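Local coordinates for protein cortical-lytic enzyme (Bacillus cereus, PDB 4S3J) that cleaves partially degraded spore cortex peptidoglycan during germination, acting as an N-acetylglucosaminidase that recognises muramic acid delta-lactam residues, at residues 103-108 with 395-400; 107-112 with 416-421; 267-272 with 303-308. One frame throughout, in Å; residues are numbered along the deposited sequence.

Contact 1. Residues 103-108 with 395-400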
loop_
_atom_site.group_PDB
_atom_site.type_symbol
_atom_site.label_atom_id
_atom_site.label_comp_id
_atom_site.label_asym_id
_atom_site.label_seq_id
_atom_site.Cartn_x
_atom_site.Cartn_y
_atom_site.Cartn_z
ATOM N N ARG A 103 14.631 -11.060 -0.451
ATOM C CA ARG A 103 14.219 -11.023 -1.857
ATOM C C ARG A 103 13.950 -9.582 -2.273
ATOM O O ARG A 103 13.798 -8.681 -1.424
ATOM C CB ARG A 103 13.003 -11.919 -2.110
ATOM C CG ARG A 103 11.768 -11.648 -1.286
ATOM C CD ARG A 103 10.726 -12.722 -1.565
ATOM N NE ARG A 103 9.494 -12.439 -2.320
ATOM C CZ ARG A 103 9.257 -11.474 -3.210
ATOM N NH1 ARG A 103 10.157 -10.563 -3.559
ATOM N NH2 ARG A 103 8.055 -11.443 -3.773
ATOM N N SER A 104 13.973 -9.366 -3.589
ATOM C CA SER A 104 13.711 -8.065 -4.188
ATOM C C SER A 104 12.221 -7.800 -4.220
ATOM O O SER A 104 11.414 -8.732 -4.232
ATOM C CB SER A 104 14.272 -7.987 -5.614
ATOM O OG SER A 104 15.685 -7.981 -5.598
ATOM N N VAL A 105 11.870 -6.525 -4.242
ATOM C CA VAL A 105 10.476 -6.101 -4.381
ATOM C C VAL A 105 10.421 -4.850 -5.254
ATOM O O VAL A 105 11.364 -4.057 -5.287
ATOM C CB VAL A 105 9.830 -5.832 -2.982
ATOM C CG1 VAL A 105 10.324 -4.524 -2.364
ATOM C CG2 VAL A 105 8.326 -5.835 -3.067
ATOM N N GLU A 106 9.317 -4.667 -5.969
ATOM C CA GLU A 106 9.035 -3.387 -6.602
ATOM C C GLU A 106 7.956 -2.701 -5.787
ATOM O O GLU A 106 7.007 -3.347 -5.349
ATOM C CB GLU A 106 8.614 -3.550 -8.068
ATOM C CG GLU A 106 9.742 -4.131 -8.915
ATOM C CD GLU A 106 9.559 -4.001 -10.417
ATOM O OE1 GLU A 106 8.569 -3.410 -10.863
ATOM O OE2 GLU A 106 10.446 -4.475 -11.153
ATOM N N SER A 107 8.138 -1.405 -5.559
ATOM C CA SER A 107 7.218 -0.605 -4.761
ATOM C C SER A 107 6.709 0.560 -5.590
ATOM O O SER A 107 7.470 1.163 -6.331
ATOM C CB SER A 107 7.922 -0.096 -3.499
ATOM O OG SER A 107 9.072 0.645 -3.865
ATOM N N ILE A 108 5.426 0.884 -5.428
ATOM C CA ILE A 108 4.806 2.041 -6.044
ATOM C C ILE A 108 4.160 2.871 -4.957
ATOM O O ILE A 108 3.671 2.304 -3.984
ATOM C CB ILE A 108 3.706 1.665 -7.052
ATOM C CG1 ILE A 108 4.255 0.711 -8.118
ATOM C CG2 ILE A 108 3.083 2.927 -7.666
ATOM C CD1 ILE A 108 3.158 0.002 -8.860
ATOM N N ASN A 395 4.690 -10.548 4.640
ATOM C CA ASN A 395 4.845 -12.009 4.694
ATOM C C ASN A 395 3.910 -12.703 3.686
ATOM O O ASN A 395 4.276 -13.711 3.071
ATOM C CB ASN A 395 4.595 -12.523 6.101
ATOM C CG ASN A 395 5.705 -12.131 7.068
ATOM O OD1 ASN A 395 6.741 -11.574 6.668
ATOM N ND2 ASN A 395 5.484 -12.396 8.342
ATOM N N LEU A 396 2.708 -12.157 3.500
ATOM C CA LEU A 396 1.800 -12.686 2.481
ATOM C C LEU A 396 2.410 -12.565 1.076
ATOM O O LEU A 396 2.311 -13.498 0.258
ATOM C CB LEU A 396 0.465 -11.961 2.548
ATOM C CG LEU A 396 -0.570 -12.308 1.471
ATOM C CD1 LEU A 396 -0.963 -13.790 1.577
ATOM C CD2 LEU A 396 -1.792 -11.433 1.593
ATOM N N MET A 397 3.049 -11.429 0.798
ATOM C CA MET A 397 3.698 -11.205 -0.496
ATOM C C MET A 397 4.766 -12.261 -0.721
ATOM O O MET A 397 4.881 -12.819 -1.812
ATOM C CB MET A 397 4.323 -9.815 -0.564
ATOM C CG MET A 397 3.304 -8.669 -0.544
ATOM S SD MET A 397 4.106 -7.057 -0.317
ATOM C CE MET A 397 5.247 -7.046 -1.708
ATOM N N LYS A 398 5.531 -12.535 0.321
ATOM C CA LYS A 398 6.581 -13.545 0.236
ATOM C C LYS A 398 6.003 -14.923 -0.060
ATOM O O LYS A 398 6.510 -15.642 -0.938
ATOM C CB LYS A 398 7.393 -13.590 1.542
ATOM C CG LYS A 398 8.142 -12.297 1.843
ATOM C CD LYS A 398 8.807 -12.335 3.198
ATOM C CE LYS A 398 9.209 -10.924 3.682
ATOM N NZ LYS A 398 10.016 -11.027 4.955
ATOM N N GLU A 399 4.961 -15.299 0.676
ATOM C CA GLU A 399 4.350 -16.608 0.509
ATOM C C GLU A 399 3.799 -16.776 -0.898
ATOM O O GLU A 399 3.950 -17.835 -1.500
ATOM C CB GLU A 399 3.232 -16.819 1.524
ATOM C CG GLU A 399 3.682 -16.900 2.969
ATOM C CD GLU A 399 2.509 -16.838 3.933
ATOM O OE1 GLU A 399 1.506 -16.168 3.612
ATOM O OE2 GLU A 399 2.581 -17.449 5.014
ATOM N N GLN A 400 3.160 -15.728 -1.414
ATOM C CA GLN A 400 2.483 -15.798 -2.713
ATOM C C GLN A 400 3.428 -15.543 -3.883
ATOM O O GLN A 400 3.087 -15.838 -5.033
ATOM C CB GLN A 400 1.320 -14.804 -2.751
ATOM C CG GLN A 400 0.218 -15.132 -1.773
ATOM C CD GLN A 400 -0.493 -16.424 -2.124
ATOM O OE1 GLN A 400 -0.699 -16.730 -3.299
ATOM N NE2 GLN A 400 -0.853 -17.197 -1.112
HETATM O O HOH W 1 8.273 -14.622 -2.628
#

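Contact 2. Residues 107-112 with 416-421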
loop_
_atom_site.group_PDB
_atom_site.type_symbol
_atom_site.label_atom_id
_atom_site.label_comp_id
_atom_site.label_asym_id
_atom_site.label_seq_id
_atom_site.Cartn_x
_atom_site.Cartn_y
_atom_site.Cartn_z
ATOM N N SER A 107 8.138 -1.405 -5.559
ATOM C CA SER A 107 7.218 -0.605 -4.761
ATOM C C SER A 107 6.709 0.560 -5.590
ATOM O O SER A 107 7.470 1.163 -6.331
ATOM C CB SER A 107 7.922 -0.096 -3.499
ATOM O OG SER A 107 9.072 0.645 -3.865
ATOM N N ILE A 108 5.426 0.884 -5.428
ATOM C CA ILE A 108 4.806 2.041 -6.044
ATOM C C ILE A 108 4.160 2.871 -4.957
ATOM O O ILE A 108 3.671 2.304 -3.984
ATOM C CB ILE A 108 3.706 1.665 -7.052
ATOM C CG1 ILE A 108 4.255 0.711 -8.118
ATOM C CG2 ILE A 108 3.083 2.927 -7.666
ATOM C CD1 ILE A 108 3.158 0.002 -8.860
ATOM N N ALA A 109 4.182 4.190 -5.087
ATOM C CA ALA A 109 3.306 5.037 -4.270
ATOM C C ALA A 109 2.603 6.076 -5.131
ATOM O O ALA A 109 3.211 6.673 -6.016
ATOM C CB ALA A 109 4.076 5.722 -3.171
ATOM N N TYR A 110 1.326 6.307 -4.834
ATOM C CA TYR A 110 0.512 7.285 -5.527
ATOM C C TYR A 110 0.504 8.613 -4.800
ATOM O O TYR A 110 0.486 8.645 -3.573
ATOM C CB TYR A 110 -0.933 6.775 -5.670
ATOM C CG TYR A 110 -1.098 5.762 -6.786
ATOM C CD1 TYR A 110 -0.722 4.438 -6.626
ATOM C CD2 TYR A 110 -1.613 6.152 -8.024
ATOM C CE1 TYR A 110 -0.862 3.515 -7.664
ATOM C CE2 TYR A 110 -1.751 5.230 -9.066
ATOM C CZ TYR A 110 -1.372 3.909 -8.873
ATOM O OH TYR A 110 -1.473 2.958 -9.884
ATOM N N LEU A 111 0.489 9.700 -5.571
ATOM C CA LEU A 111 0.384 11.070 -5.074
ATOM C C LEU A 111 -0.860 11.680 -5.667
ATOM O O LEU A 111 -0.999 11.685 -6.891
ATOM C CB LEU A 111 1.614 11.896 -5.479
ATOM C CG LEU A 111 1.607 13.401 -5.230
ATOM C CD1 LEU A 111 1.646 13.683 -3.730
ATOM C CD2 LEU A 111 2.761 14.112 -5.936
ATOM N N GLN A 112 -1.753 12.194 -4.830
ATOM C CA GLN A 112 -2.997 12.789 -5.296
ATOM C C GLN A 112 -3.266 14.077 -4.548
ATOM O O GLN A 112 -3.938 14.051 -3.524
ATOM C CB GLN A 112 -4.170 11.828 -5.098
ATOM C CG GLN A 112 -5.489 12.402 -5.607
ATOM C CD GLN A 112 -6.713 11.697 -5.050
ATOM O OE1 GLN A 112 -6.796 11.403 -3.854
ATOM N NE2 GLN A 112 -7.666 11.407 -5.927
ATOM N N GLN A 416 6.901 3.667 10.192
ATOM C CA GLN A 416 7.287 2.279 10.356
ATOM C C GLN A 416 7.088 1.490 9.068
ATOM O O GLN A 416 7.795 0.527 8.817
ATOM C CB GLN A 416 6.500 1.625 11.480
ATOM C CG GLN A 416 6.685 2.286 12.817
ATOM C CD GLN A 416 5.656 3.337 13.127
ATOM O OE1 GLN A 416 4.950 3.839 12.244
ATOM N NE2 GLN A 416 5.572 3.702 14.398
ATOM N N ASN A 417 6.100 1.867 8.257
ATOM C CA ASN A 417 5.893 1.156 7.005
ATOM C C ASN A 417 7.133 1.204 6.113
ATOM O O ASN A 417 7.559 0.182 5.547
ATOM C CB ASN A 417 4.681 1.736 6.266
ATOM C CG ASN A 417 4.565 1.200 4.865
ATOM O OD1 ASN A 417 4.266 0.011 4.680
ATOM N ND2 ASN A 417 4.836 2.041 3.870
ATOM N N TRP A 418 7.715 2.390 5.983
ATOM C CA TRP A 418 8.817 2.578 5.056
ATOM C C TRP A 418 10.098 1.926 5.584
ATOM O O TRP A 418 10.816 1.274 4.831
ATOM C CB TRP A 418 8.989 4.074 4.777
ATOM C CG TRP A 418 7.703 4.635 4.226
ATOM C CD1 TRP A 418 6.815 5.443 4.862
ATOM C CD2 TRP A 418 7.138 4.355 2.937
ATOM N NE1 TRP A 418 5.737 5.715 4.037
ATOM C CE2 TRP A 418 5.909 5.046 2.856
ATOM C CE3 TRP A 418 7.556 3.599 1.845
ATOM C CZ2 TRP A 418 5.107 5.000 1.717
ATOM C CZ3 TRP A 418 6.753 3.556 0.724
ATOM C CH2 TRP A 418 5.555 4.253 0.669
ATOM N N ARG A 419 10.332 2.024 6.886
ATOM C CA ARG A 419 11.480 1.352 7.479
ATOM C C ARG A 419 11.338 -0.166 7.359
ATOM O O ARG A 419 12.302 -0.851 7.045
ATOM C CB ARG A 419 11.664 1.762 8.938
ATOM C CG ARG A 419 12.806 1.000 9.615
ATOM C CD ARG A 419 14.155 1.336 8.982
ATOM N NE ARG A 419 15.261 0.608 9.603
ATOM C CZ ARG A 419 15.928 1.023 10.678
ATOM N NH1 ARG A 419 15.583 2.153 11.292
ATOM N NH2 ARG A 419 16.923 0.287 11.163
ATOM N N LEU A 420 10.153 -0.703 7.621
ATOM C CA LEU A 420 9.967 -2.143 7.525
ATOM C C LEU A 420 10.094 -2.627 6.082
ATOM O O LEU A 420 10.542 -3.738 5.836
ATOM C CB LEU A 420 8.624 -2.553 8.120
ATOM C CG LEU A 420 8.561 -2.491 9.649
ATOM C CD1 LEU A 420 7.120 -2.671 10.082
ATOM C CD2 LEU A 420 9.472 -3.516 10.281
ATOM N N LEU A 421 9.699 -1.793 5.117
ATOM C CA LEU A 421 9.829 -2.172 3.720
ATOM C C LEU A 421 11.294 -2.477 3.393
ATOM O O LEU A 421 11.589 -3.510 2.763
ATOM C CB LEU A 421 9.296 -1.056 2.807
ATOM C CG LEU A 421 9.275 -1.387 1.310
ATOM C CD1 LEU A 421 8.229 -2.465 0.964
ATOM C CD2 LEU A 421 9.036 -0.128 0.518
#

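Contact 3. Residues 267-272 with 303-308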
loop_
_atom_site.group_PDB
_atom_site.type_symbol
_atom_site.label_atom_id
_atom_site.label_comp_id
_atom_site.label_asym_id
_atom_site.label_seq_id
_atom_site.Cartn_x
_atom_site.Cartn_y
_atom_site.Cartn_z
ATOM N N HIS A 267 -12.701 -5.397 -16.679
ATOM C CA HIS A 267 -11.349 -5.658 -16.176
ATOM C C HIS A 267 -11.027 -7.144 -16.347
ATOM O O HIS A 267 -11.265 -7.969 -15.463
ATOM C CB HIS A 267 -11.199 -5.221 -14.718
ATOM C CG HIS A 267 -10.994 -3.754 -14.562
ATOM N ND1 HIS A 267 -10.583 -3.172 -13.365
ATOM C CD2 HIS A 267 -11.128 -2.725 -15.428
ATOM C CE1 HIS A 267 -10.481 -1.881 -13.520
ATOM N NE2 HIS A 267 -10.812 -1.565 -14.765
ATOM N N ASP A 268 -10.471 -7.454 -17.509
ATOM C CA ASP A 268 -10.222 -8.821 -17.940
ATOM C C ASP A 268 -8.847 -9.258 -17.455
ATOM O O ASP A 268 -7.827 -8.963 -18.082
ATOM C CB ASP A 268 -10.335 -8.880 -19.467
ATOM C CG ASP A 268 -10.348 -10.300 -20.035
ATOM O OD1 ASP A 268 -9.775 -11.229 -19.421
ATOM O OD2 ASP A 268 -10.959 -10.470 -21.130
ATOM N N TYR A 269 -8.818 -9.951 -16.315
ATOM C CA TYR A 269 -7.564 -10.334 -15.684
ATOM C C TYR A 269 -6.658 -11.116 -16.644
ATOM O O TYR A 269 -5.491 -10.768 -16.827
ATOM C CB TYR A 269 -7.834 -11.184 -14.433
ATOM C CG TYR A 269 -7.994 -10.433 -13.105
ATOM C CD1 TYR A 269 -8.846 -9.341 -12.979
ATOM C CD2 TYR A 269 -7.326 -10.870 -11.969
ATOM C CE1 TYR A 269 -8.996 -8.682 -11.763
ATOM C CE2 TYR A 269 -7.466 -10.225 -10.764
ATOM C CZ TYR A 269 -8.301 -9.142 -10.652
ATOM O OH TYR A 269 -8.438 -8.517 -9.429
ATOM N N LYS A 270 -7.219 -12.136 -17.299
ATOM C CA LYS A 270 -6.436 -13.018 -18.158
ATOM C C LYS A 270 -5.875 -12.260 -19.355
ATOM O O LYS A 270 -4.696 -12.363 -19.670
ATOM C CB LYS A 270 -7.305 -14.169 -18.662
ATOM C CG LYS A 270 -6.552 -15.293 -19.369
ATOM C CD LYS A 270 -7.532 -16.366 -19.835
ATOM C CE LYS A 270 -8.091 -17.192 -18.695
ATOM N NZ LYS A 270 -9.099 -18.170 -19.189
ATOM N N ALA A 271 -6.726 -11.489 -20.026
ATOM C CA ALA A 271 -6.284 -10.750 -21.198
ATOM C C ALA A 271 -5.248 -9.686 -20.862
ATOM O O ALA A 271 -4.244 -9.557 -21.552
ATOM C CB ALA A 271 -7.483 -10.113 -21.907
ATOM N N GLN A 272 -5.502 -8.899 -19.818
ATOM C CA GLN A 272 -4.560 -7.842 -19.474
ATOM C C GLN A 272 -3.228 -8.441 -19.040
ATOM O O GLN A 272 -2.169 -7.942 -19.415
ATOM C CB GLN A 272 -5.139 -6.927 -18.379
ATOM C CG GLN A 272 -6.345 -6.100 -18.854
ATOM C CD GLN A 272 -6.641 -4.884 -17.981
ATOM O OE1 GLN A 272 -5.784 -4.420 -17.235
ATOM N NE2 GLN A 272 -7.875 -4.391 -18.053
ATOM N N LYS A 303 -5.680 -12.272 0.437
ATOM C CA LYS A 303 -5.048 -13.516 -0.017
ATOM C C LYS A 303 -5.906 -14.182 -1.103
ATOM O O LYS A 303 -5.372 -14.665 -2.103
ATOM C CB LYS A 303 -4.810 -14.481 1.157
ATOM C CG LYS A 303 -4.265 -15.839 0.743
ATOM C CD LYS A 303 -3.847 -16.667 1.937
ATOM C CE LYS A 303 -3.319 -18.026 1.482
ATOM N NZ LYS A 303 -2.861 -18.809 2.657
ATOM N N GLU A 304 -7.231 -14.191 -0.923
ATOM C CA GLU A 304 -8.135 -14.786 -1.931
ATOM C C GLU A 304 -7.985 -14.108 -3.285
ATOM O O GLU A 304 -7.989 -14.768 -4.340
ATOM C CB GLU A 304 -9.585 -14.702 -1.477
ATOM C CG GLU A 304 -9.937 -15.592 -0.293
ATOM C CD GLU A 304 -11.422 -15.550 0.043
ATOM O OE1 GLU A 304 -12.240 -15.334 -0.876
ATOM O OE2 GLU A 304 -11.769 -15.725 1.228
ATOM N N VAL A 305 -7.886 -12.784 -3.262
ATOM C CA VAL A 305 -7.706 -12.018 -4.494
ATOM C C VAL A 305 -6.351 -12.322 -5.131
ATOM O O VAL A 305 -6.268 -12.513 -6.343
ATOM C CB VAL A 305 -7.842 -10.477 -4.256
ATOM C CG1 VAL A 305 -7.460 -9.704 -5.517
ATOM C CG2 VAL A 305 -9.253 -10.113 -3.848
ATOM N N LEU A 306 -5.284 -12.364 -4.339
ATOM C CA LEU A 306 -3.978 -12.693 -4.899
ATOM C C LEU A 306 -3.964 -14.101 -5.501
ATOM O O LEU A 306 -3.353 -14.310 -6.555
ATOM C CB LEU A 306 -2.872 -12.574 -3.855
ATOM C CG LEU A 306 -2.680 -11.152 -3.330
ATOM C CD1 LEU A 306 -1.575 -11.167 -2.270
ATOM C CD2 LEU A 306 -2.352 -10.148 -4.421
ATOM N N GLN A 307 -4.618 -15.053 -4.839
ATOM C CA GLN A 307 -4.676 -16.420 -5.357
ATOM C C GLN A 307 -5.456 -16.470 -6.667
ATOM O O GLN A 307 -5.059 -17.168 -7.600
ATOM C CB GLN A 307 -5.310 -17.362 -4.343
ATOM C CG GLN A 307 -4.473 -17.595 -3.104
ATOM C CD GLN A 307 -5.199 -18.435 -2.089
ATOM O OE1 GLN A 307 -6.363 -18.194 -1.786
ATOM N NE2 GLN A 307 -4.530 -19.447 -1.581
ATOM N N TYR A 308 -6.562 -15.730 -6.739
ATOM C CA TYR A 308 -7.322 -15.696 -7.979
ATOM C C TYR A 308 -6.468 -15.049 -9.062
ATOM O O TYR A 308 -6.387 -15.567 -10.169
ATOM C CB TYR A 308 -8.637 -14.943 -7.834
ATOM C CG TYR A 308 -9.257 -14.713 -9.194
ATOM C CD1 TYR A 308 -9.803 -15.761 -9.911
ATOM C CD2 TYR A 308 -9.226 -13.471 -9.779
ATOM C CE1 TYR A 308 -10.345 -15.560 -11.170
ATOM C CE2 TYR A 308 -9.764 -13.247 -11.043
ATOM C CZ TYR A 308 -10.314 -14.305 -11.732
ATOM O OH TYR A 308 -10.847 -14.092 -12.989
HETATM O O HOH W 2 -11.201 -11.517 -14.786
#

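Contact 1. Residues 103-108 with 395-400
The guanidinium of R103 is the one flat group that reaches across, and it comes up obliquely to the helical backbone at M397 and K398. Its NE lies 4.0 Å from K398 CA, and its NH2 stands 4.0 Å from M397 O, which is proximity without a direct bond. A single water completes the link, taking the N-H of R103 NE at 2.5 Å and donating to K398 O at 2.6 Å. Both water bonds are rather short and R103 NH1 crowds S104 O, so the exact placing of the guanidinium, and the bridge with it, is doubtful. Alongside, the aliphatic part of the arginine runs past that of K398, with R103 CD 4.3 Å from K398 CG.

The lysine's ammonium serves other partners: NZ bonds to N71, to Q68 O and to N424, and the residue makes a cation-pi contact with F425, a ring that R103 and V105 also touch. Further along the strand, at V105, the contact turns apolar. V105 CG2 meets M397 CE at 3.6 Å, the two side chains crossing at about a right angle. CG2 lies anti to the valine's backbone N, and a bend at the methionine's last torsion (chi3 57°) swings the terminal methyl round; the same methionine also packs on M320 of strand 318-330. Strand 104-111 is tied to the main-chain of T426 and T428 as well. The whole is a worked example of helix-on-strand packing in a TIM barrel, where helix 387-400 packs against the beginning of strand 104-111, on the outside of the family 18 barrel.

Contact 2. Residues 107-112 with 416-421
W418 leans its indole toward A109, the ring atom CH2 coming to 4.4 Å from A109 CB in an oblique approach. Although its first bond does not head for the strand, the long side chain carries the six-membered ring there. CG sits anti to the carbonyl carbon (chi1 -58°), and the indole extends from the helix toward the methyl of the alanine. The amide of N417, the preceding residue, lies over one indole face: its ND2 is 3.3 Å above the plane of the W418 ring and over its centre, so that face is covered from within the helix itself. Y407 and I129 meet the indole too, and N417 OD1 makes a weak hydrogen bond to Y407 OH.

About one turn on, L421, with CG anti to the backbone N (chi1 -175°), brings CD2 to 4.2 Å from S107 CB, a loose apolar touch by one branch of the leucine, which also packs on Y407 and F394. The serine meets it with carbon; its hydroxyl is engaged with F132 O, and its backbone N with T134 OG1, so a buried polar group is satisfied without help from the helix. S107 and A109 point their side chains toward the helix while I108 between them points away, the alternation expected of an extended strand. With no hydrogen bond across it, the interface is plain hydrophobic packing of small strand residues facing larger helical ones, as in the layer between strands and surrounding helices of a TIM barrel; here it joins helix 415-424 to strand 104-111.

Contact 3. Residues 267-272 with 303-308
Y308 lays the CE2 corner of its ring over one face of Y269, with Y308 CE2 3.5 Å from Y269 CD2 and displaced from the middle of that face toward the rim. The planes are inclined at 50° and the centroids of the Y269 and Y308 rings are 5.2 Å apart, an inclined pairing, intermediate between parallel and perpendicular. Two different conformations produce it. Y308 has CG anti to its own backbone N (chi1 169°), which throws the ring off helix 299-312 toward its partner. Y269 keeps CG roughly on the backbone-N side, about 30° past the ideal -60° (chi1 -90°), and turns one ring face to Y308. H267 O, which bonds to K254 NZ, lies at the edge of the Y269 ring in its plane.

Both phenol groups are fixed by further partners: Y269 OH bonds to V252 O, and Y308 OH to S257 OG. The Y269 OH also lies 4.2 Å from V305 CG1, while a water joins Y269 N and Y308 OH at 3.2 Å each. A271 N donates to D268 OD1 over 3.1 Å, from well above the carboxylate plane, and OD2 forms a salt bridge with R227. The side chain of Y269 is about 11 Å from that of E220, the probable proton donor. Aromatic packing thus joins the N-terminal turn of helix 269-275, which D268 caps, to helix 299-312 in the helical layer outside the family 18 TIM barrel.

Followed from the N terminus, the chain reaches strand 104-111, where contacts 1 and 2 both begin, sharing S107 and I108. Contact 3 opens and closes next, between 267-272 and 303-308, so its short loop lies wholly within the two long ones. Contact 1 then closes at helix 387-400 and contact 2 at helix 415-424: the two long loops start from the same strand and close one helix after the other. In space contact 1 touches contact 3, where L396 and Q400 pack on K303, L306 and Q307; contact 2 stays about 11 Å from contact 3 at nearest atoms. Together they tie the barrel's late helices to its opening strand and join two helices farther round.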